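Local coordinates for BH2092 protein (PDB 3NHV) that is of unknown function but has a rhodanese-like domain and probably takes part in sulfur transfer, at the interface of chains A and B. Residues are numbered along the deposited sequence; one frame, centred on the assembly and turned at random. Chains: chain A/B, BH2092 protein.

The interface of chains A and B. Residues chain A 82-85; chain B 13, 17-19, 105.
A:Pro82 to A:Asn85 run as an irregular loop into helix 86-96, set against the extended strand 17-19 of chain B, whose alternating backbone sends the side chains of B:Glu17 and B:Asp19 towards A:Asn85. The backbone N of A:Asn85 donates a 2.7 Å hydrogen bond to B:Asp19 OD2, bent to 136° at the hydrogen and received on the carboxylate's anti lone pair. B:Asp19 holds its CG between its own N and carbonyl carbon (chi1 68°), which brings OD2 over to the loop. The amide of A:Asn85 reaches the other way: ND2 donates to B:Glu17 OE2 at 3.0 Å, nearly along the acceptor's C-O axis and close to the amide plane. Amide and carboxylate are nearly coplanar, 22° apart. Within chain B, B:Lys13 NZ makes a salt bridge to B:Glu17 OE2 (3.3 Å), weak as a hydrogen bond, that may help to hold the acceptor. To one side of the two bonds the B:Ile105 CD1 methyl packs on A:Pro82 O at 3.4 Å and lies 3.8 Å from A:Asn85 ND2. With A:Asn85 cut back to an alanine, B:Glu17 OE2 would probably lose its donor from chain A, and a gap would be likely to open beside B:Ile105 CD1. The chain A segment belongs to the rhodanese active-site loop, in which A:Cys84 can form a disulfide with A:Cys79, by family the likely catalytic cysteine; this contact pins the loop's end against a neighbouring copy, perhaps only in the crystal.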
ATOM      1  N   PRO A  82      -4.873  -4.168  -1.719  1.00 45.51           N
ATOM      2  CA  PRO A  82      -3.942  -3.532  -0.784  1.00 43.79           C
ATOM      3  C   PRO A  82      -4.162  -3.938   0.664  1.00 49.80           C
ATOM      4  O   PRO A  82      -3.215  -4.004   1.447  1.00 58.29           O
ATOM      5  CB  PRO A  82      -4.213  -2.043  -0.988  1.00 52.69           C
ATOM      6  CG  PRO A  82      -4.668  -1.961  -2.401  1.00 51.49           C
ATOM      7  CD  PRO A  82      -5.579  -3.157  -2.525  1.00 47.04           C
ATOM      8  N   ALA A  83      -5.414  -4.205   1.020  1.00 53.57           N
ATOM      9  CA  ALA A  83      -5.749  -4.577   2.394  1.00 50.76           C
ATOM     10  C   ALA A  83      -5.566  -6.056   2.720  1.00 54.44           C
ATOM     11  O   ALA A  83      -5.873  -6.488   3.832  1.00 48.13           O
ATOM     12  CB  ALA A  83      -7.172  -4.155   2.702  1.00 55.64           C
ATOM     13  N   CYS A  84      -5.070  -6.829   1.756  1.00 52.69           N
ATOM     14  CA  CYS A  84      -4.848  -8.259   1.961  1.00 55.28           C
ATOM     15  C   CYS A  84      -3.349  -8.541   2.002  1.00 48.83           C
ATOM     16  O   CYS A  84      -2.564  -7.840   1.373  1.00 53.76           O
ATOM     17  CB  CYS A  84      -5.517  -9.086   0.842  1.00 46.48           C
ATOM     18  SG  CYS A  84      -5.065 -10.863   0.887  1.00 85.26           S
ATOM     19  N   ASN A  85      -2.961  -9.568   2.748  1.00 49.19           N
ATOM     20  CA  ASN A  85      -1.555  -9.951   2.880  1.00 50.87           C
ATOM     21  C   ASN A  85      -1.324 -11.316   2.242  1.00 48.29           C
ATOM     22  O   ASN A  85      -0.210 -11.841   2.250  1.00 40.89           O
ATOM     23  CB  ASN A  85      -1.177 -10.026   4.358  1.00 63.05           C
ATOM     24  CG  ASN A  85       0.021  -9.179   4.685  1.00 70.99           C
ATOM     25  OD1 ASN A  85       0.512  -9.186   5.819  1.00 77.77           O
ATOM     26  ND2 ASN A  85       0.506  -8.428   3.691  1.00 69.46           N
TER
ATOM     27  N   LYS B  13       8.821  -8.924   6.019  1.00 37.08           N
ATOM     28  CA  LYS B  13       7.789  -7.941   5.717  1.00 36.54           C
ATOM     29  C   LYS B  13       6.543  -8.245   6.558  1.00 40.61           C
ATOM     30  O   LYS B  13       5.959  -7.347   7.163  1.00 38.09           O
ATOM     31  CB  LYS B  13       7.483  -7.972   4.214  1.00 31.63           C
ATOM     32  CG  LYS B  13       6.471  -6.945   3.720  1.00 45.63           C
ATOM     33  CD  LYS B  13       6.461  -6.910   2.189  1.00 47.58           C
ATOM     34  CE  LYS B  13       5.390  -5.974   1.650  1.00 51.50           C
ATOM     35  NZ  LYS B  13       4.017  -6.411   2.036  1.00 60.33           N
ATOM     36  N   GLU B  17       3.695  -6.428  10.084  1.00 40.54           N
ATOM     37  CA  GLU B  17       2.338  -6.032   9.736  1.00 44.43           C
ATOM     38  C   GLU B  17       1.287  -7.124   9.874  1.00 45.20           C
ATOM     39  O   GLU B  17       1.587  -8.276  10.188  1.00 51.29           O
ATOM     40  CB  GLU B  17       2.315  -5.473   8.304  1.00 46.64           C
ATOM     41  CG  GLU B  17       2.876  -6.421   7.250  1.00 58.32           C
ATOM     42  CD  GLU B  17       2.961  -5.803   5.847  1.00 66.38           C
ATOM     43  OE1 GLU B  17       3.562  -4.711   5.700  1.00 54.98           O
ATOM     44  OE2 GLU B  17       2.439  -6.423   4.889  1.00 68.53           O
ATOM     45  N   THR B  18       0.042  -6.731   9.658  1.00 35.97           N
ATOM     46  CA  THR B  18      -1.074  -7.645   9.726  1.00 43.22           C
ATOM     47  C   THR B  18      -2.165  -7.033   8.871  1.00 42.01           C
ATOM     48  O   THR B  18      -2.214  -5.812   8.701  1.00 49.87           O
ATOM     49  CB  THR B  18      -1.571  -7.821  11.171  1.00 48.45           C
ATOM     50  OG1 THR B  18      -2.765  -8.609  11.169  1.00 55.04           O
ATOM     51  CG2 THR B  18      -1.860  -6.474  11.805  1.00 54.51           C
ATOM     52  N   ASP B  19      -3.036  -7.874   8.325  1.00 38.29           N
ATOM     53  CA  ASP B  19      -4.094  -7.370   7.474  1.00 34.73           C
ATOM     54  C   ASP B  19      -5.479  -7.501   8.090  1.00 35.56           C
ATOM     55  O   ASP B  19      -5.647  -8.128   9.133  1.00 37.26           O
ATOM     56  CB  ASP B  19      -4.040  -8.054   6.092  1.00 46.27           C
ATOM     57  CG  ASP B  19      -4.404  -9.541   6.132  1.00 53.02           C
ATOM     58  OD1 ASP B  19      -4.777 -10.064   7.210  1.00 51.91           O
ATOM     59  OD2 ASP B  19      -4.322 -10.182   5.058  1.00 55.21           O
ATOM     60  N   ILE B 105      -2.334  -2.858   7.682  1.00 51.10           N
ATOM     61  CA  ILE B 105      -2.435  -2.337   6.321  1.00 49.21           C
ATOM     62  C   ILE B 105      -3.911  -2.245   5.939  1.00 50.67           C
ATOM     63  O   ILE B 105      -4.687  -3.172   6.186  1.00 46.66           O
ATOM     64  CB  ILE B 105      -1.726  -3.257   5.297  1.00 43.81           C
ATOM     65  CG1 ILE B 105      -2.345  -4.651   5.326  1.00 48.25           C
ATOM     66  CG2 ILE B 105      -0.249  -3.350   5.616  1.00 44.54           C
ATOM     67  CD1 ILE B 105      -1.912  -5.537   4.171  1.00 48.63           C
TER